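Local coordinates for StiE protein (PDB 6ECX) that serves as the S-adenosylmethionine-binding O-methyltransferase domain of a modular polyketide synthase and probably methylates an oxygen of the growing polyketide, at residues G186-N197 and G281-K292. Residues are numbered along the deposited sequence; the frame is centred on the assembly and turned at random.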
ATOM      1  N   GLY A 186       1.875 -12.842  17.337  1.00 36.58           N
ATOM      2  CA  GLY A 186       1.300 -11.560  17.700  1.00 35.91           C
ATOM      3  C   GLY A 186       1.839 -10.347  16.956  1.00 38.55           C
ATOM      4  O   GLY A 186       1.342  -9.237  17.197  1.00 35.30           O
ATOM      5  N   GLY A 187       2.824 -10.510  16.072  1.00 38.83           N
ATOM      6  CA  GLY A 187       3.297  -9.396  15.248  1.00 36.97           C
ATOM      7  C   GLY A 187       2.200  -8.878  14.317  1.00 35.55           C
ATOM      8  O   GLY A 187       1.183  -9.520  14.101  1.00 34.53           O
ATOM      9  N   LEU A 188       2.415  -7.679  13.767  1.00 30.94           N
ATOM     10  CA  LEU A 188       1.405  -6.971  12.982  1.00 32.51           C
ATOM     11  C   LEU A 188       1.797  -6.883  11.506  1.00 34.78           C
ATOM     12  O   LEU A 188       2.976  -6.762  11.160  1.00 33.55           O
ATOM     13  CB  LEU A 188       1.181  -5.549  13.527  1.00 33.97           C
ATOM     14  CG  LEU A 188       0.845  -5.423  15.021  1.00 35.49           C
ATOM     15  CD1 LEU A 188       0.754  -3.956  15.439  1.00 32.76           C
ATOM     16  CD2 LEU A 188      -0.451  -6.162  15.334  1.00 35.46           C
ATOM     17  N   LEU A 189       0.791  -6.932  10.642  1.00 34.35           N
ATOM     18  CA  LEU A 189       0.929  -6.726   9.197  1.00 34.67           C
ATOM     19  C   LEU A 189      -0.062  -5.639   8.823  1.00 37.16           C
ATOM     20  O   LEU A 189      -1.249  -5.767   9.137  1.00 35.17           O
ATOM     21  CB  LEU A 189       0.602  -8.015   8.438  1.00 32.82           C
ATOM     22  CG  LEU A 189       0.409  -7.951   6.915  1.00 35.45           C
ATOM     23  CD1 LEU A 189       1.727  -7.551   6.231  1.00 30.19           C
ATOM     24  CD2 LEU A 189      -0.108  -9.289   6.419  1.00 33.59           C
ATOM     25  N   ILE A 190       0.406  -4.543   8.226  1.00 32.15           N
ATOM     26  CA  ILE A 190      -0.518  -3.535   7.724  1.00 32.78           C
ATOM     27  C   ILE A 190      -0.332  -3.449   6.210  1.00 34.17           C
ATOM     28  O   ILE A 190       0.797  -3.463   5.709  1.00 35.85           O
ATOM     29  CB  ILE A 190      -0.370  -2.168   8.423  1.00 39.36           C
ATOM     30  CG1 ILE A 190       1.035  -1.622   8.345  1.00 40.30           C
ATOM     31  CG2 ILE A 190      -0.836  -2.254   9.943  1.00 43.00           C
ATOM     32  CD1 ILE A 190       1.148  -0.229   9.028  1.00 42.46           C
ATOM     33  N   MET A 191      -1.446  -3.432   5.487  1.00 35.19           N
ATOM     34  CA  MET A 191      -1.394  -3.457   4.039  1.00 39.88           C
ATOM     35  C   MET A 191      -2.424  -2.498   3.488  1.00 40.47           C
ATOM     36  O   MET A 191      -3.483  -2.294   4.084  1.00 39.81           O
ATOM     37  CB  MET A 191      -1.673  -4.849   3.480  1.00 38.65           C
ATOM     38  CG  MET A 191      -0.524  -5.805   3.594  1.00 40.43           C
ATOM     39  SD  MET A 191      -1.066  -7.412   3.022  1.00 54.83           S
ATOM     40  CE  MET A 191      -2.239  -6.970   1.750  1.00 60.37           C
ATOM     41  N   ALA A 192      -2.078  -1.879   2.365  1.00 40.00           N
ATOM     42  CA  ALA A 192      -3.041  -1.207   1.513  1.00 40.35           C
ATOM     43  C   ALA A 192      -3.118  -2.010   0.224  1.00 39.28           C
ATOM     44  O   ALA A 192      -2.081  -2.286  -0.394  1.00 42.12           O
ATOM     45  CB  ALA A 192      -2.624   0.244   1.241  1.00 41.49           C
ATOM     46  N   ASP A 193      -4.326  -2.420  -0.150  1.00 44.43           N
ATOM     47  CA  ASP A 193      -4.499  -3.205  -1.365  1.00 43.13           C
ATOM     48  C   ASP A 193      -5.977  -3.238  -1.734  1.00 42.02           C
ATOM     49  O   ASP A 193      -6.826  -2.647  -1.058  1.00 46.55           O
ATOM     50  CB  ASP A 193      -3.922  -4.611  -1.221  1.00 43.45           C
ATOM     51  CG  ASP A 193      -3.158  -5.040  -2.465  1.00 50.05           C
ATOM     52  OD1 ASP A 193      -3.722  -4.933  -3.564  1.00 50.30           O
ATOM     53  OD2 ASP A 193      -1.987  -5.446  -2.347  1.00 49.02           O
ATOM     54  N   PHE A 194      -6.265  -3.914  -2.840  1.00 44.63           N
ATOM     55  CA  PHE A 194      -7.595  -3.946  -3.425  1.00 46.57           C
ATOM     56  C   PHE A 194      -8.322  -5.240  -3.097  1.00 48.73           C
ATOM     57  O   PHE A 194      -7.723  -6.321  -3.085  1.00 49.92           O
ATOM     58  CB  PHE A 194      -7.520  -3.796  -4.938  1.00 48.45           C
ATOM     59  CG  PHE A 194      -7.032  -2.463  -5.372  1.00 54.45           C
ATOM     60  CD1 PHE A 194      -7.915  -1.399  -5.504  1.00 51.69           C
ATOM     61  CD2 PHE A 194      -5.689  -2.262  -5.641  1.00 63.00           C
ATOM     62  CE1 PHE A 194      -7.465  -0.157  -5.901  1.00 60.99           C
ATOM     63  CE2 PHE A 194      -5.229  -1.024  -6.050  1.00 66.70           C
ATOM     64  CZ  PHE A 194      -6.115   0.031  -6.181  1.00 67.53           C
ATOM     65  N   VAL A 195      -9.625  -5.114  -2.867  1.00 51.51           N
ATOM     66  CA  VAL A 195     -10.543  -6.237  -2.737  1.00 53.27           C
ATOM     67  C   VAL A 195     -11.513  -6.161  -3.912  1.00 51.96           C
ATOM     68  O   VAL A 195     -12.158  -5.126  -4.124  1.00 59.40           O
ATOM     69  CB  VAL A 195     -11.292  -6.200  -1.394  1.00 50.93           C
ATOM     70  CG1 VAL A 195     -12.387  -7.270  -1.368  1.00 54.15           C
ATOM     71  CG2 VAL A 195     -10.319  -6.382  -0.215  1.00 46.63           C
ATOM     72  N   ALA A 196     -11.602  -7.236  -4.691  1.00 50.10           N
ATOM     73  CA  ALA A 196     -12.602  -7.311  -5.750  1.00 60.82           C
ATOM     74  C   ALA A 196     -13.932  -7.788  -5.177  1.00 65.94           C
ATOM     75  O   ALA A 196     -13.980  -8.798  -4.477  1.00 62.27           O
ATOM     76  CB  ALA A 196     -12.150  -8.259  -6.857  1.00 63.06           C
ATOM     77  N   ASN A 197     -15.015  -7.082  -5.498  1.00 67.52           N
ATOM     78  CA  ASN A 197     -16.317  -7.355  -4.904  1.00 71.15           C
ATOM     79  C   ASN A 197     -17.247  -8.145  -5.823  1.00 82.83           C
ATOM     80  O   ASN A 197     -18.459  -8.155  -5.594  1.00 93.37           O
ATOM     81  CB  ASN A 197     -16.984  -6.045  -4.491  1.00 72.54           C
ATOM     82  CG  ASN A 197     -16.152  -5.257  -3.507  1.00 69.00           C
ATOM     83  OD1 ASN A 197     -15.616  -5.813  -2.545  1.00 64.45           O
ATOM     84  ND2 ASN A 197     -16.027  -3.955  -3.745  1.00 69.08           N
ATOM     85  N   GLY A 281     -18.267   0.630  -6.796  1.00 75.46           N
ATOM     86  CA  GLY A 281     -18.211  -0.426  -5.809  1.00 70.61           C
ATOM     87  C   GLY A 281     -17.708  -1.751  -6.328  1.00 70.87           C
ATOM     88  O   GLY A 281     -17.762  -2.750  -5.596  1.00 74.50           O
ATOM     89  N   LEU A 282     -17.207  -1.794  -7.564  1.00 67.19           N
ATOM     90  CA  LEU A 282     -16.719  -3.050  -8.122  1.00 73.10           C
ATOM     91  C   LEU A 282     -15.489  -3.544  -7.374  1.00 68.91           C
ATOM     92  O   LEU A 282     -15.318  -4.751  -7.170  1.00 68.65           O
ATOM     93  CB  LEU A 282     -16.409  -2.874  -9.606  1.00 72.34           C
ATOM     94  CG  LEU A 282     -17.549  -2.306 -10.460  1.00 82.07           C
ATOM     95  CD1 LEU A 282     -17.214  -2.416 -11.938  1.00 79.36           C
ATOM     96  CD2 LEU A 282     -18.868  -3.001 -10.151  1.00 88.13           C
ATOM     97  N   ILE A 283     -14.607  -2.624  -6.982  1.00 62.39           N
ATOM     98  CA  ILE A 283     -13.451  -2.948  -6.162  1.00 63.71           C
ATOM     99  C   ILE A 283     -13.410  -1.973  -4.994  1.00 61.13           C
ATOM    100  O   ILE A 283     -14.063  -0.923  -4.999  1.00 56.70           O
ATOM    101  CB  ILE A 283     -12.131  -2.907  -6.962  1.00 65.15           C
ATOM    102  CG1 ILE A 283     -11.857  -1.492  -7.466  1.00 65.71           C
ATOM    103  CG2 ILE A 283     -12.190  -3.880  -8.147  1.00 63.48           C
ATOM    104  CD1 ILE A 283     -10.706  -1.414  -8.453  1.00 65.63           C
ATOM    105  N   SER A 284     -12.639  -2.347  -3.978  1.00 51.52           N
ATOM    106  CA  SER A 284     -12.477  -1.547  -2.780  1.00 53.10           C
ATOM    107  C   SER A 284     -10.995  -1.377  -2.514  1.00 53.38           C
ATOM    108  O   SER A 284     -10.213  -2.315  -2.690  1.00 51.70           O
ATOM    109  CB  SER A 284     -13.159  -2.196  -1.562  1.00 55.28           C
ATOM    110  OG  SER A 284     -14.560  -2.188  -1.744  1.00 56.29           O
ATOM    111  N   TYR A 285     -10.612  -0.164  -2.134  1.00 46.82           N
ATOM    112  CA  TYR A 285      -9.258   0.111  -1.690  1.00 42.45           C
ATOM    113  C   TYR A 285      -9.276   0.038  -0.171  1.00 48.01           C
ATOM    114  O   TYR A 285      -9.960   0.833   0.484  1.00 48.12           O
ATOM    115  CB  TYR A 285      -8.796   1.475  -2.175  1.00 46.71           C
ATOM    116  CG  TYR A 285      -7.337   1.754  -1.949  1.00 48.22           C
ATOM    117  CD1 TYR A 285      -6.901   2.325  -0.768  1.00 48.15           C
ATOM    118  CD2 TYR A 285      -6.392   1.465  -2.921  1.00 63.13           C
ATOM    119  CE1 TYR A 285      -5.579   2.607  -0.551  1.00 50.62           C
ATOM    120  CE2 TYR A 285      -5.048   1.737  -2.709  1.00 64.75           C
ATOM    121  CZ  TYR A 285      -4.656   2.313  -1.518  1.00 57.38           C
ATOM    122  OH  TYR A 285      -3.342   2.602  -1.287  1.00 50.67           O
ATOM    123  N   VAL A 286      -8.561  -0.926   0.383  1.00 45.42           N
ATOM    124  CA  VAL A 286      -8.782  -1.341   1.766  1.00 44.23           C
ATOM    125  C   VAL A 286      -7.476  -1.241   2.533  1.00 39.72           C
ATOM    126  O   VAL A 286      -6.412  -1.592   2.013  1.00 41.28           O
ATOM    127  CB  VAL A 286      -9.354  -2.772   1.829  1.00 40.06           C
ATOM    128  CG1 VAL A 286      -9.455  -3.231   3.276  1.00 45.94           C
ATOM    129  CG2 VAL A 286     -10.732  -2.819   1.138  1.00 39.75           C
ATOM    130  N   LEU A 287      -7.555  -0.756   3.770  1.00 39.69           N
ATOM    131  CA  LEU A 287      -6.390  -0.625   4.632  1.00 36.71           C
ATOM    132  C   LEU A 287      -6.536  -1.696   5.723  1.00 43.47           C
ATOM    133  O   LEU A 287      -7.347  -1.548   6.647  1.00 43.30           O
ATOM    134  CB  LEU A 287      -6.302   0.791   5.202  1.00 41.36           C
ATOM    135  CG  LEU A 287      -6.508   1.944   4.201  1.00 46.70           C
ATOM    136  CD1 LEU A 287      -6.466   3.298   4.895  1.00 43.02           C
ATOM    137  CD2 LEU A 287      -5.476   1.900   3.075  1.00 39.14           C
ATOM    138  N   PHE A 288      -5.752  -2.771   5.588  1.00 37.21           N
ATOM    139  CA  PHE A 288      -5.843  -3.962   6.422  1.00 40.67           C
ATOM    140  C   PHE A 288      -5.001  -3.782   7.680  1.00 41.61           C
ATOM    141  O   PHE A 288      -3.852  -3.330   7.607  1.00 35.93           O
ATOM    142  CB  PHE A 288      -5.323  -5.204   5.691  1.00 33.88           C
ATOM    143  CG  PHE A 288      -6.041  -5.540   4.397  1.00 40.25           C
ATOM    144  CD1 PHE A 288      -5.732  -4.870   3.214  1.00 44.61           C
ATOM    145  CD2 PHE A 288      -6.950  -6.586   4.348  1.00 43.68           C
ATOM    146  CE1 PHE A 288      -6.359  -5.209   2.025  1.00 46.24           C
ATOM    147  CE2 PHE A 288      -7.579  -6.937   3.169  1.00 48.95           C
ATOM    148  CZ  PHE A 288      -7.288  -6.245   2.001  1.00 46.22           C
ATOM    149  N   HIS A 289      -5.551  -4.173   8.826  1.00 38.37           N
ATOM    150  CA  HIS A 289      -4.751  -4.378  10.032  1.00 40.43           C
ATOM    151  C   HIS A 289      -4.875  -5.846  10.431  1.00 38.76           C
ATOM    152  O   HIS A 289      -5.974  -6.314  10.746  1.00 36.32           O
ATOM    153  CB  HIS A 289      -5.202  -3.468  11.176  1.00 40.95           C
ATOM    154  CG  HIS A 289      -4.323  -3.548  12.387  1.00 42.74           C
ATOM    155  ND1 HIS A 289      -4.593  -4.383  13.450  1.00 48.97           N
ATOM    156  CD2 HIS A 289      -3.161  -2.921  12.689  1.00 42.99           C
ATOM    157  CE1 HIS A 289      -3.642  -4.265  14.359  1.00 39.43           C
ATOM    158  NE2 HIS A 289      -2.763  -3.378  13.925  1.00 49.64           N
ATOM    159  N   VAL A 290      -3.750  -6.555  10.424  1.00 34.46           N
ATOM    160  CA  VAL A 290      -3.688  -8.006  10.547  1.00 32.45           C
ATOM    161  C   VAL A 290      -2.727  -8.347  11.681  1.00 35.96           C
ATOM    162  O   VAL A 290      -1.708  -7.669  11.865  1.00 34.20           O
ATOM    163  CB  VAL A 290      -3.217  -8.627   9.211  1.00 39.22           C
ATOM    164  CG1 VAL A 290      -3.055 -10.145   9.295  1.00 40.26           C
ATOM    165  CG2 VAL A 290      -4.187  -8.213   8.064  1.00 36.14           C
ATOM    166  N   GLN A 291      -3.028  -9.409  12.434  1.00 37.06           N
ATOM    167  CA  GLN A 291      -2.141  -9.858  13.502  1.00 31.60           C
ATOM    168  C   GLN A 291      -1.758 -11.325  13.301  1.00 33.94           C
ATOM    169  O   GLN A 291      -2.596 -12.152  12.962  1.00 34.09           O
ATOM    170  CB  GLN A 291      -2.786  -9.660  14.885  1.00 31.39           C
ATOM    171  CG  GLN A 291      -1.817  -9.981  16.032  1.00 34.82           C
ATOM    172  CD  GLN A 291      -2.454  -9.849  17.395  1.00 40.56           C
ATOM    173  OE1 GLN A 291      -3.671  -9.847  17.523  1.00 43.76           O
ATOM    174  NE2 GLN A 291      -1.631  -9.685  18.415  1.00 35.72           N
ATOM    175  N   LYS A 292      -0.488 -11.661  13.503  1.00 33.77           N
ATOM    176  CA  LYS A 292      -0.122 -13.077  13.505  1.00 31.63           C
ATOM    177  C   LYS A 292      -0.708 -13.794  14.723  1.00 35.47           C
ATOM    178  O   LYS A 292      -0.653 -13.294  15.857  1.00 35.20           O
ATOM    179  CB  LYS A 292       1.402 -13.235  13.506  1.00 34.59           C
ATOM    180  CG  LYS A 292       1.809 -14.689  13.537  1.00 39.04           C
ATOM    181  CD  LYS A 292       3.280 -14.868  13.250  1.00 44.06           C
ATOM    182  CE  LYS A 292       3.646 -16.349  13.272  1.00 38.81           C
ATOM    183  NZ  LYS A 292       5.017 -16.505  12.714  1.00 36.95           N
TER
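Strands 187-196 and 283-292 run antiparallel, their axes at 151° and 4.6 Å apart at closest approach, with paired backbone bonds at Leu189-Val290, Met191-Phe288, Asp193-Val286 and Val195-Ser284. On the face carrying Ala192, Phe194 and Tyr285, the edge of the Tyr285 ring meets the face of Phe194 in a T-shaped stack, Tyr285 CD2 lying 3.6 Å from Phe194 CZ. Tyr285 CG stands anti to the backbone N (chi1 -171°), which carries the ring across to strand 187-196, where its OH lies 3.5 Å from Ala192 CB; that hydroxyl is hydrogen-bonded to Glu164. Farther along, Ile190 CG2 and Leu188 CD2 pack against the His289 ring. On the other face, Val286 CG1 sits over the centre of the Phe288 ring, whose CZ reaches Val195 CG2 at 3.8 Å. Asn197 ND2 donates to Gly281 O (2.8 Å) and Ser284 OG (3.0 Å), the latter nearly straight at 173°, while OD1 accepts from Arg214. At the other end Gln291 NE2 reaches Gly186 O at 3.2 Å, and Arg227 holds OE1. In the 3-2-1-4-5-7-6 order of a class I methyltransferase, 283-292 is the reversed seventh strand, inserted between 187-196 and 226-233. Asn197 and Gln291 thus each clamp one end; most side chains between are apolar, but Asp193's buried carboxylate is satisfied by Phe194 N, Tyr16 and Gly167, and Tyr285's side chain lies about 7 Å from bound S-adenosylmethionine.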